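C alpha-dehydrogenase (Sphingobium sp. SYK-6, PDB 4YAG) binds NADH and acts as a short-chain dehydrogenase/reductase in the bacterial pathway that cleaves the beta-aryl ethers of lignin. Local coordinates at residues Gly83-Leu88 / Arg131-Gly136; Ile114-Pro119 / Ala163-Leu168; Gly137-Thr142 / Ile181-Leu186. All coordinates share one frame; numbering follows the deposited sequence.

Interaction 1: residues Gly83-Leu88 / Arg131-Gly136; sequences GGPDIL and RARGRG
The guanidinium of Arg-133 lies with one face over the Gly-84 carbonyl carbon, which sits 3.3 Å above the plane and toward its rim at NH2. The same NH2 gives a hydrogen bond to Pro-85 O (2.9 Å), the oxygen lying 23° out of the guanidinium plane. A bend at chi3 (-65°) turns NE back toward the loop, and its N-H is taken by a water. Gly-84 has positive phi and precedes a cis peptide to Pro-85; a CB there would crowd Asp-86 N and approach both arginine head groups. Arg-135, two residues on, crosses Asp-86 at about a right angle. Its NE forms a salt bridge with Asp-86 OD2 (2.7 Å), reached on the syn side of a carboxylate whose plane stands 58° from the guanidinium. A water joins Asp-86 OD1 to Arg-135 NH2, the latter bond being weak, while Thr-7 N also binds OD1, so both carboxylate oxygens have partners. The contact ties the lead-in to strand 87-90 to the C-terminal end of helix 105-133 and the turn that follows it, at the foot of a beta-alpha-beta crossover in the Rossmann-type sheet of the SDR fold.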
loop_
_atom_site.group_PDB
_atom_site.type_symbol
_atom_site.label_atom_id
_atom_site.label_comp_id
_atom_site.label_asym_id
_atom_site.label_seq_id
_atom_site.Cartn_x
_atom_site.Cartn_y
_atom_site.Cartn_z
ATOM N N GLY A 83 -17.989 0.630 26.217
ATOM C CA GLY A 83 -18.564 1.753 25.503
ATOM C C GLY A 83 -17.756 2.145 24.277
ATOM O O GLY A 83 -16.555 1.882 24.170
ATOM N N GLY A 84 -18.424 2.774 23.317
ATOM C CA GLY A 84 -17.711 3.322 22.179
ATOM C C GLY A 84 -17.127 2.267 21.240
ATOM O O GLY A 84 -17.790 1.258 20.945
ATOM N N PRO A 85 -15.877 2.466 20.789
ATOM C CA PRO A 85 -14.910 3.462 21.262
ATOM C C PRO A 85 -15.088 4.820 20.612
ATOM O O PRO A 85 -15.701 4.913 19.546
ATOM C CB PRO A 85 -13.573 2.875 20.811
ATOM C CG PRO A 85 -13.915 2.212 19.505
ATOM C CD PRO A 85 -15.329 1.660 19.677
ATOM N N ASP A 86 -14.515 5.849 21.228
ATOM C CA ASP A 86 -14.478 7.174 20.631
ATOM C C ASP A 86 -13.144 7.413 19.950
ATOM O O ASP A 86 -13.050 8.222 19.022
ATOM C CB ASP A 86 -14.681 8.227 21.695
ATOM C CG ASP A 86 -15.858 7.908 22.586
ATOM O OD1 ASP A 86 -15.654 7.463 23.741
ATOM O OD2 ASP A 86 -17.006 8.057 22.109
ATOM N N ILE A 87 -12.116 6.733 20.441
ATOM C CA ILE A 87 -10.769 6.842 19.907
ATOM C C ILE A 87 -10.372 5.465 19.407
ATOM O O ILE A 87 -10.426 4.481 20.155
ATOM C CB ILE A 87 -9.794 7.367 20.961
ATOM C CG1 ILE A 87 -10.192 8.799 21.373
ATOM C CG2 ILE A 87 -8.341 7.281 20.480
ATOM C CD1 ILE A 87 -9.467 9.336 22.588
ATOM N N LEU A 88 -9.977 5.409 18.138
ATOM C CA LEU A 88 -9.543 4.179 17.499
ATOM C C LEU A 88 -8.058 4.282 17.146
ATOM O O LEU A 88 -7.668 5.139 16.363
ATOM C CB LEU A 88 -10.379 3.921 16.234
ATOM C CG LEU A 88 -9.951 2.741 15.353
ATOM C CD1 LEU A 88 -10.094 1.410 16.085
ATOM C CD2 LEU A 88 -10.760 2.756 14.040
ATOM N N ARG A 131 -19.490 6.926 13.721
ATOM C CA ARG A 131 -20.361 7.879 13.051
ATOM C C ARG A 131 -21.762 7.856 13.660
ATOM O O ARG A 131 -22.347 8.903 13.940
ATOM C CB ARG A 131 -20.463 7.574 11.573
ATOM C CG ARG A 131 -19.159 7.580 10.802
ATOM C CD ARG A 131 -19.486 7.303 9.351
ATOM N NE ARG A 131 -18.344 7.012 8.490
ATOM C CZ ARG A 131 -17.645 7.928 7.814
ATOM N NH1 ARG A 131 -17.961 9.217 7.904
ATOM N NH2 ARG A 131 -16.650 7.544 7.031
ATOM N N ALA A 132 -22.314 6.662 13.846
ATOM C CA ALA A 132 -23.695 6.528 14.318
ATOM C C ALA A 132 -23.934 7.172 15.682
ATOM O O ALA A 132 -25.008 7.736 15.948
ATOM C CB ALA A 132 -24.067 5.073 14.377
ATOM N N ARG A 133 -22.942 7.085 16.556
ATOM C CA ARG A 133 -23.104 7.561 17.924
ATOM C C ARG A 133 -23.125 9.082 17.998
ATOM O O ARG A 133 -23.631 9.652 18.963
ATOM C CB ARG A 133 -22.025 6.967 18.837
ATOM C CG ARG A 133 -22.307 5.507 19.198
ATOM C CD ARG A 133 -21.312 4.918 20.188
ATOM N NE ARG A 133 -19.953 4.824 19.650
ATOM C CZ ARG A 133 -19.477 3.811 18.933
ATOM N NH1 ARG A 133 -20.228 2.755 18.633
ATOM N NH2 ARG A 133 -18.235 3.847 18.516
ATOM N N GLY A 134 -22.556 9.726 16.990
ATOM C CA GLY A 134 -22.683 11.160 16.812
ATOM C C GLY A 134 -21.947 12.021 17.812
ATOM O O GLY A 134 -22.287 13.188 17.988
ATOM N N ARG A 135 -20.940 11.488 18.480
ATOM C CA ARG A 135 -20.183 12.336 19.398
ATOM C C ARG A 135 -18.758 12.569 18.920
ATOM O O ARG A 135 -17.896 12.963 19.697
ATOM C CB ARG A 135 -20.215 11.811 20.829
ATOM C CG ARG A 135 -19.827 10.381 21.019
ATOM C CD ARG A 135 -20.091 9.973 22.469
ATOM N NE ARG A 135 -19.572 8.645 22.791
ATOM C CZ ARG A 135 -20.315 7.554 22.983
ATOM N NH1 ARG A 135 -21.641 7.608 22.895
ATOM N NH2 ARG A 135 -19.723 6.391 23.270
ATOM N N GLY A 136 -18.530 12.345 17.632
ATOM C CA GLY A 136 -17.217 12.527 17.047
ATOM C C GLY A 136 -16.268 11.447 17.504
ATOM O O GLY A 136 -16.665 10.439 18.053
HETATM O O HOH W 1 -21.469 3.409 23.610
HETATM O O HOH W 2 -18.313 7.063 19.860
HETATM O O HOH W 3 -17.550 5.839 24.988
#

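Interaction 2: residues Ile114-Pro119 / Ala163-Leu168; sequences INLMGP and AAVITL. With NAI (1,4-dihydronicotinamide adenine dinucleotide), chain C.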
loop_
_atom_site.group_PDB
_atom_site.type_symbol
_atom_site.label_atom_id
_atom_site.label_comp_id
_atom_site.label_asym_id
_atom_site.label_seq_id
_atom_site.Cartn_x
_atom_site.Cartn_y
_atom_site.Cartn_z
ATOM N N ILE A 114 -1.063 -7.595 8.104
ATOM C CA ILE A 114 -1.032 -6.989 9.426
ATOM C C ILE A 114 -0.884 -5.479 9.297
ATOM O O ILE A 114 -1.637 -4.708 9.896
ATOM C CB ILE A 114 0.097 -7.556 10.312
ATOM C CG1 ILE A 114 0.097 -9.089 10.327
ATOM C CG2 ILE A 114 -0.005 -6.967 11.723
ATOM C CD1 ILE A 114 -1.245 -9.738 10.546
ATOM N N ASN A 115 0.084 -5.034 8.499
ATOM C CA ASN A 115 0.466 -3.626 8.526
ATOM C C ASN A 115 -0.406 -2.699 7.668
ATOM O O ASN A 115 -0.432 -1.496 7.906
ATOM C CB ASN A 115 1.945 -3.454 8.141
ATOM C CG ASN A 115 2.905 -3.998 9.194
ATOM O OD1 ASN A 115 2.509 -4.319 10.314
ATOM N ND2 ASN A 115 4.175 -4.122 8.831
ATOM N N LEU A 116 -1.135 -3.255 6.705
ATOM C CA LEU A 116 -2.027 -2.450 5.887
ATOM C C LEU A 116 -3.481 -2.863 6.104
ATOM O O LEU A 116 -4.351 -2.004 6.375
ATOM C CB LEU A 116 -1.641 -2.538 4.404
ATOM C CG LEU A 116 -2.589 -1.787 3.459
ATOM C CD1 LEU A 116 -2.781 -0.336 3.859
ATOM C CD2 LEU A 116 -2.101 -1.853 1.995
ATOM N N MET A 117 -3.798 -4.151 6.012
ATOM C CA MET A 117 -5.185 -4.551 6.183
ATOM C C MET A 117 -5.634 -4.423 7.651
ATOM O O MET A 117 -6.811 -4.257 7.912
ATOM C CB MET A 117 -5.461 -5.957 5.626
ATOM C CG MET A 117 -6.949 -6.275 5.513
ATOM S SD MET A 117 -7.890 -5.037 4.557
ATOM C CE MET A 117 -7.193 -5.291 2.955
ATOM N N GLY A 118 -4.709 -4.481 8.596
ATOM C CA GLY A 118 -5.082 -4.307 10.000
ATOM C C GLY A 118 -5.781 -2.962 10.202
ATOM O O GLY A 118 -6.914 -2.914 10.707
ATOM N N PRO A 119 -5.145 -1.854 9.787
ATOM C CA PRO A 119 -5.807 -0.550 9.919
ATOM C C PRO A 119 -7.084 -0.443 9.098
ATOM O O PRO A 119 -8.047 0.141 9.547
ATOM C CB PRO A 119 -4.746 0.452 9.442
ATOM C CG PRO A 119 -3.438 -0.250 9.732
ATOM C CD PRO A 119 -3.705 -1.717 9.511
ATOM N N ALA A 163 3.918 3.047 3.677
ATOM C CA ALA A 163 3.583 4.150 2.775
ATOM C C ALA A 163 2.087 4.202 2.511
ATOM O O ALA A 163 1.463 5.268 2.489
ATOM C CB ALA A 163 4.329 4.004 1.467
ATOM N N ALA A 164 1.501 3.029 2.306
ATOM C CA ALA A 164 0.072 2.933 2.064
ATOM C C ALA A 164 -0.738 3.452 3.255
ATOM O O ALA A 164 -1.768 4.078 3.069
ATOM C CB ALA A 164 -0.332 1.512 1.739
ATOM N N VAL A 165 -0.289 3.163 4.471
ATOM C CA VAL A 165 -1.006 3.642 5.645
ATOM C C VAL A 165 -1.007 5.164 5.736
ATOM O O VAL A 165 -1.991 5.784 6.159
ATOM C CB VAL A 165 -0.402 3.016 6.928
ATOM C CG1 VAL A 165 -1.020 3.647 8.190
ATOM C CG2 VAL A 165 -0.639 1.528 6.922
ATOM N N ILE A 166 0.098 5.788 5.353
ATOM C CA ILE A 166 0.150 7.232 5.358
ATOM C C ILE A 166 -0.920 7.790 4.395
ATOM O O ILE A 166 -1.711 8.654 4.749
ATOM C CB ILE A 166 1.556 7.737 4.975
ATOM C CG1 ILE A 166 2.585 7.309 6.035
ATOM C CG2 ILE A 166 1.525 9.240 4.787
ATOM C CD1 ILE A 166 4.035 7.531 5.605
ATOM N N THR A 167 -0.935 7.278 3.162
ATOM C CA THR A 167 -1.886 7.753 2.154
ATOM C C THR A 167 -3.324 7.436 2.565
ATOM O O THR A 167 -4.216 8.253 2.394
ATOM C CB THR A 167 -1.546 7.139 0.802
ATOM O OG1 THR A 167 -0.224 7.565 0.443
ATOM C CG2 THR A 167 -2.536 7.566 -0.286
ATOM N N LEU A 168 -3.544 6.234 3.087
ATOM C CA LEU A 168 -4.862 5.850 3.597
ATOM C C LEU A 168 -5.379 6.911 4.553
ATOM O O LEU A 168 -6.529 7.357 4.470
ATOM C CB LEU A 168 -4.746 4.493 4.291
ATOM C CG LEU A 168 -5.952 4.028 5.118
ATOM C CD1 LEU A 168 -7.133 3.758 4.186
ATOM C CD2 LEU A 168 -5.613 2.818 5.948
HETATM P PA NAI C . 5.557 -4.144 19.778
HETATM O O1A NAI C . 5.768 -5.520 19.211
HETATM O O2A NAI C . 6.216 -3.841 21.109
HETATM O O5B NAI C . 4.020 -3.835 19.900
HETATM C C5B NAI C . 3.141 -4.299 18.916
HETATM C C4B NAI C . 2.097 -5.124 19.557
HETATM O O4B NAI C . 1.170 -5.436 18.467
HETATM C C3B NAI C . 2.536 -6.382 20.166
HETATM O O3B NAI C . 2.073 -6.523 21.524
HETATM C C2B NAI C . 2.028 -7.415 19.286
HETATM O O2B NAI C . 1.744 -8.657 19.948
HETATM C C1B NAI C . 0.855 -6.822 18.645
HETATM N N9A NAI C . 0.506 -7.431 17.389
HETATM C C8A NAI C . 1.344 -7.841 16.372
HETATM N N7A NAI C . 0.634 -8.412 15.389
HETATM C C5A NAI C . -0.694 -8.380 15.729
HETATM C C6A NAI C . -1.889 -8.803 15.146
HETATM N N6A NAI C . -1.862 -9.497 13.928
HETATM N N1A NAI C . -3.069 -8.598 15.786
HETATM C C2A NAI C . -3.092 -7.984 16.992
HETATM N N3A NAI C . -1.973 -7.561 17.599
HETATM C C4A NAI C . -0.775 -7.749 17.002
HETATM O O3 NAI C . 6.154 -3.185 18.664
HETATM P PN NAI C . 5.930 -1.614 18.385
HETATM O O1N NAI C . 5.322 -0.883 19.574
HETATM O O2N NAI C . 7.291 -1.104 17.979
HETATM O O5D NAI C . 4.911 -1.606 17.142
HETATM C C5D NAI C . 3.793 -0.716 17.080
HETATM C C4D NAI C . 3.721 -0.095 15.732
HETATM O O4D NAI C . 4.824 0.877 15.615
HETATM C C3D NAI C . 3.872 -1.033 14.616
HETATM O O3D NAI C . 2.864 -0.750 13.625
HETATM C C2D NAI C . 5.207 -0.790 14.077
HETATM O O2D NAI C . 5.274 -1.127 12.686
HETATM C C1D NAI C . 5.414 0.631 14.282
HETATM N N1N NAI C . 6.723 1.169 14.311
HETATM C C2N NAI C . 7.632 0.910 15.309
HETATM C C3N NAI C . 8.881 1.508 15.271
HETATM C C7N NAI C . 9.885 1.247 16.341
HETATM O O7N NAI C . 11.063 1.654 16.257
HETATM N N7N NAI C . 9.415 0.569 17.548
HETATM C C4N NAI C . 9.241 2.374 14.252
HETATM C C5N NAI C . 8.296 2.667 13.287
HETATM C C6N NAI C . 7.056 2.083 13.325
#
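Leu-116 and Val-165 pass alongside one another, pointing opposite ways, between helices 105-133 and 156-177, the pair that in SDR enzymes commonly builds a four-helix bundle with its mates from a second subunit. Consistent with that, Met-117 packs on Leu-112 and Ala-163 on Thr-167 of the second subunit. The local axes run 9.4 Å apart at 23°. In Leu-116, chi1 (176°) sets CG anti to the backbone N, and from there both methyls reach one small partner: CD1 lies 3.7 Å and CD2 3.8 Å from Ala-164 CB. One turn on, Pro-119 touches Val-165 through CG and Leu-168 through CB, the latter 4.3 Å from Leu-168 CD2. On the cofactor side, Ile-114 rests against the adenine amino group, CD1 being 3.4 Å from NAI N6A. An alanine in place of Ile-114 would probably open a gap beside that amino group and leave the adenine less firmly held. Asn-115 turns its amide away from helix 156-177's segment 163-168, giving ND2 to Ile-94 O. Pro-119 has no N-H to bond Asn-115 O, and across the contact the methyl Val-165 CG2 lies 3.2 Å from that oxygen.

Interaction 3: residues Gly137-Thr142 / Ile181-Leu186; sequences GHIVNT and IGVTVL. With NAI (1,4-dihydronicotinamide adenine dinucleotide), chain C.
Thr-184 OG1 is gripped twice: His-138 NE2 gives it a nearly straight hydrogen bond (2.8 Å, 174° at the hydrogen), and it is also bonded to Lys-246 O. The threonine oxygen lies almost in the imidazole plane. In His-138, chi1 (-155°) puts CG anti to the backbone N, and the ring reaches over the neighbouring strand, where Gly-182 O sits over the ring centre, 3.4 Å from its plane. Glycine suits position 182 because a CB there would clash with His-138 ND1.

Beneath this side-chain bridge the two strands run parallel in exact register, Gly-137 beside Ile-181 through to Thr-142 beside Leu-186. Gly-137, Ile-139 and Asn-141 carry the backbone bonds to strand 181-187, among them Ile-139 N to Gly-182 O (2.8 Å) and Leu-186 N to Asn-141 O (2.9 Å), while His-138 and Val-140 bond strand 87-90 and the residue before it. They are successive strands of a beta-alpha-beta unit, joined through helix 156-177, in the parallel Rossmann-type sheet of the SDR family. The face bearing His-138, Val-140, Thr-184 and Leu-186 is covered by helix 231-244. On the other face, Ile-139 crosses Ile-181, CG1 to CG2 at 3.9 Å, and lies side by side with Val-183, under helices 105-133 and 156-177. There the Asn-141 amide is satisfied by Asn-90 and Thr-169. At the C-terminal end Thr-142 runs alongside Leu-186, with OG1 3.9 Å from Leu-186 CD2 and bonded to Asn-91 OD1. Thr-142 CG2 lies 3.4 Å from NAI O4D, on the nicotinamide-side ribose.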
loop_
_atom_site.group_PDB
_atom_site.type_symbol
_atom_site.label_atom_id
_atom_site.label_comp_id
_atom_site.label_asym_id
_atom_site.label_seq_id
_atom_site.Cartn_x
_atom_site.Cartn_y
_atom_site.Cartn_z
ATOM N N GLY A 137 -14.988 11.671 17.282
ATOM C CA GLY A 137 -14.006 10.692 17.676
ATOM C C GLY A 137 -12.698 10.998 16.995
ATOM O O GLY A 137 -12.508 12.078 16.432
ATOM N N HIS A 138 -11.778 10.051 17.071
ATOM C CA HIS A 138 -10.484 10.222 16.448
ATOM C C HIS A 138 -9.916 8.870 16.087
ATOM O O HIS A 138 -10.133 7.894 16.797
ATOM C CB HIS A 138 -9.511 10.960 17.377
ATOM C CG HIS A 138 -8.431 11.678 16.643
ATOM N ND1 HIS A 138 -8.612 12.935 16.120
ATOM C CD2 HIS A 138 -7.189 11.285 16.271
ATOM C CE1 HIS A 138 -7.510 13.307 15.492
ATOM N NE2 HIS A 138 -6.638 12.327 15.565
ATOM N N ILE A 139 -9.167 8.826 14.993
ATOM C CA ILE A 139 -8.451 7.641 14.547
ATOM C C ILE A 139 -6.967 7.964 14.434
ATOM O O ILE A 139 -6.593 8.976 13.838
ATOM C CB ILE A 139 -8.913 7.186 13.138
ATOM C CG1 ILE A 139 -10.418 7.008 13.110
ATOM C CG2 ILE A 139 -8.197 5.907 12.689
ATOM C CD1 ILE A 139 -10.951 6.766 11.742
ATOM N N VAL A 140 -6.131 7.119 15.031
ATOM C CA VAL A 140 -4.696 7.212 14.869
ATOM C C VAL A 140 -4.240 5.931 14.202
ATOM O O VAL A 140 -4.519 4.842 14.697
ATOM C CB VAL A 140 -3.949 7.340 16.215
ATOM C CG1 VAL A 140 -2.441 7.405 16.005
ATOM C CG2 VAL A 140 -4.413 8.563 16.992
ATOM N N ASN A 141 -3.533 6.048 13.082
ATOM C CA ASN A 141 -2.895 4.893 12.452
ATOM C C ASN A 141 -1.396 4.983 12.624
ATOM O O ASN A 141 -0.814 6.014 12.326
ATOM C CB ASN A 141 -3.211 4.885 10.938
ATOM C CG ASN A 141 -4.683 4.683 10.661
ATOM O OD1 ASN A 141 -5.364 3.958 11.381
ATOM N ND2 ASN A 141 -5.196 5.361 9.642
ATOM N N THR A 142 -0.761 3.904 13.065
ATOM C CA THR A 142 0.689 3.933 13.190
ATOM C C THR A 142 1.326 3.446 11.909
ATOM O O THR A 142 1.226 2.268 11.571
ATOM C CB THR A 142 1.195 3.070 14.338
ATOM O OG1 THR A 142 0.512 3.443 15.549
ATOM C CG2 THR A 142 2.686 3.266 14.500
ATOM N N ILE A 181 -14.999 13.152 13.151
ATOM C CA ILE A 181 -13.949 12.215 13.503
ATOM C C ILE A 181 -12.662 12.708 12.862
ATOM O O ILE A 181 -12.543 12.783 11.628
ATOM C CB ILE A 181 -14.282 10.802 13.008
ATOM C CG1 ILE A 181 -15.568 10.281 13.671
ATOM C CG2 ILE A 181 -13.110 9.840 13.275
ATOM C CD1 ILE A 181 -16.142 9.051 12.985
ATOM N N GLY A 182 -11.683 13.047 13.687
ATOM C CA GLY A 182 -10.371 13.425 13.189
ATOM C C GLY A 182 -9.467 12.246 12.942
ATOM O O GLY A 182 -9.727 11.148 13.445
ATOM N N VAL A 183 -8.422 12.447 12.150
ATOM C CA VAL A 183 -7.455 11.385 11.884
ATOM C C VAL A 183 -6.019 11.868 11.995
ATOM O O VAL A 183 -5.715 13.032 11.755
ATOM C CB VAL A 183 -7.661 10.714 10.498
ATOM C CG1 VAL A 183 -9.106 10.239 10.340
ATOM C CG2 VAL A 183 -7.301 11.651 9.354
ATOM N N THR A 184 -5.148 10.940 12.386
ATOM C CA THR A 184 -3.721 11.192 12.544
ATOM C C THR A 184 -2.963 9.981 12.039
ATOM O O THR A 184 -3.334 8.854 12.335
ATOM C CB THR A 184 -3.349 11.368 14.024
ATOM O OG1 THR A 184 -4.045 12.494 14.572
ATOM C CG2 THR A 184 -1.852 11.558 14.208
ATOM N N VAL A 185 -1.897 10.206 11.287
ATOM C CA VAL A 185 -0.944 9.140 11.018
ATOM C C VAL A 185 0.333 9.436 11.795
ATOM O O VAL A 185 0.911 10.534 11.702
ATOM C CB VAL A 185 -0.672 8.908 9.513
ATOM C CG1 VAL A 185 -0.166 10.159 8.822
ATOM C CG2 VAL A 185 0.302 7.754 9.336
ATOM N N LEU A 186 0.710 8.455 12.614
ATOM C CA LEU A 186 1.932 8.489 13.397
ATOM C C LEU A 186 3.049 7.812 12.632
ATOM O O LEU A 186 2.889 6.686 12.157
ATOM C CB LEU A 186 1.659 7.763 14.718
ATOM C CG LEU A 186 2.857 7.475 15.613
ATOM C CD1 LEU A 186 3.572 8.725 16.064
ATOM C CD2 LEU A 186 2.394 6.639 16.810
HETATM P PA NAI C . 5.557 -4.144 19.778
HETATM O O1A NAI C . 5.768 -5.520 19.211
HETATM O O2A NAI C . 6.216 -3.841 21.109
HETATM O O5B NAI C . 4.020 -3.835 19.900
HETATM C C5B NAI C . 3.141 -4.299 18.916
HETATM C C4B NAI C . 2.097 -5.124 19.557
HETATM O O4B NAI C . 1.170 -5.436 18.467
HETATM C C3B NAI C . 2.536 -6.382 20.166
HETATM O O3B NAI C . 2.073 -6.523 21.524
HETATM C C2B NAI C . 2.028 -7.415 19.286
HETATM O O2B NAI C . 1.744 -8.657 19.948
HETATM C C1B NAI C . 0.855 -6.822 18.645
HETATM N N9A NAI C . 0.506 -7.431 17.389
HETATM C C8A NAI C . 1.344 -7.841 16.372
HETATM N N7A NAI C . 0.634 -8.412 15.389
HETATM C C5A NAI C . -0.694 -8.380 15.729
HETATM C C6A NAI C . -1.889 -8.803 15.146
HETATM N N6A NAI C . -1.862 -9.497 13.928
HETATM N N1A NAI C . -3.069 -8.598 15.786
HETATM C C2A NAI C . -3.092 -7.984 16.992
HETATM N N3A NAI C . -1.973 -7.561 17.599
HETATM C C4A NAI C . -0.775 -7.749 17.002
HETATM O O3 NAI C . 6.154 -3.185 18.664
HETATM P PN NAI C . 5.930 -1.614 18.385
HETATM O O1N NAI C . 5.322 -0.883 19.574
HETATM O O2N NAI C . 7.291 -1.104 17.979
HETATM O O5D NAI C . 4.911 -1.606 17.142
HETATM C C5D NAI C . 3.793 -0.716 17.080
HETATM C C4D NAI C . 3.721 -0.095 15.732
HETATM O O4D NAI C . 4.824 0.877 15.615
HETATM C C3D NAI C . 3.872 -1.033 14.616
HETATM O O3D NAI C . 2.864 -0.750 13.625
HETATM C C2D NAI C . 5.207 -0.790 14.077
HETATM O O2D NAI C . 5.274 -1.127 12.686
HETATM C C1D NAI C . 5.414 0.631 14.282
HETATM N N1N NAI C . 6.723 1.169 14.311
HETATM C C2N NAI C . 7.632 0.910 15.309
HETATM C C3N NAI C . 8.881 1.508 15.271
HETATM C C7N NAI C . 9.885 1.247 16.341
HETATM O O7N NAI C . 11.063 1.654 16.257
HETATM N N7N NAI C . 9.415 0.569 17.548
HETATM C C4N NAI C . 9.241 2.374 14.252
HETATM C C5N NAI C . 8.296 2.667 13.287
HETATM C C6N NAI C . 7.056 2.083 13.325
#

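Interactions 1 and 3 meet in the central sheet: Leu-88 N lies 2.8 Å from His-138 O, and Leu-88 O is equally close to Val-140 N, probable hydrogen bonds that join strand 87-90 to 137-142. Interaction 2 packs on the two strands of interaction 3, Val-165 CG1 standing 3.7 Å from Asn-141 CB and Ile-166 CA 4.0 Å from Val-185 CG2. Helix 105-133 serves both interaction 1, at its C-terminal end, and interaction 2; the centres of these two contacts are about 21 Å apart. The cofactor touches interactions 2 and 3 in different places, at the adenine and at the nicotinamide-side ribose, whereas interaction 1 lies away from the binding site.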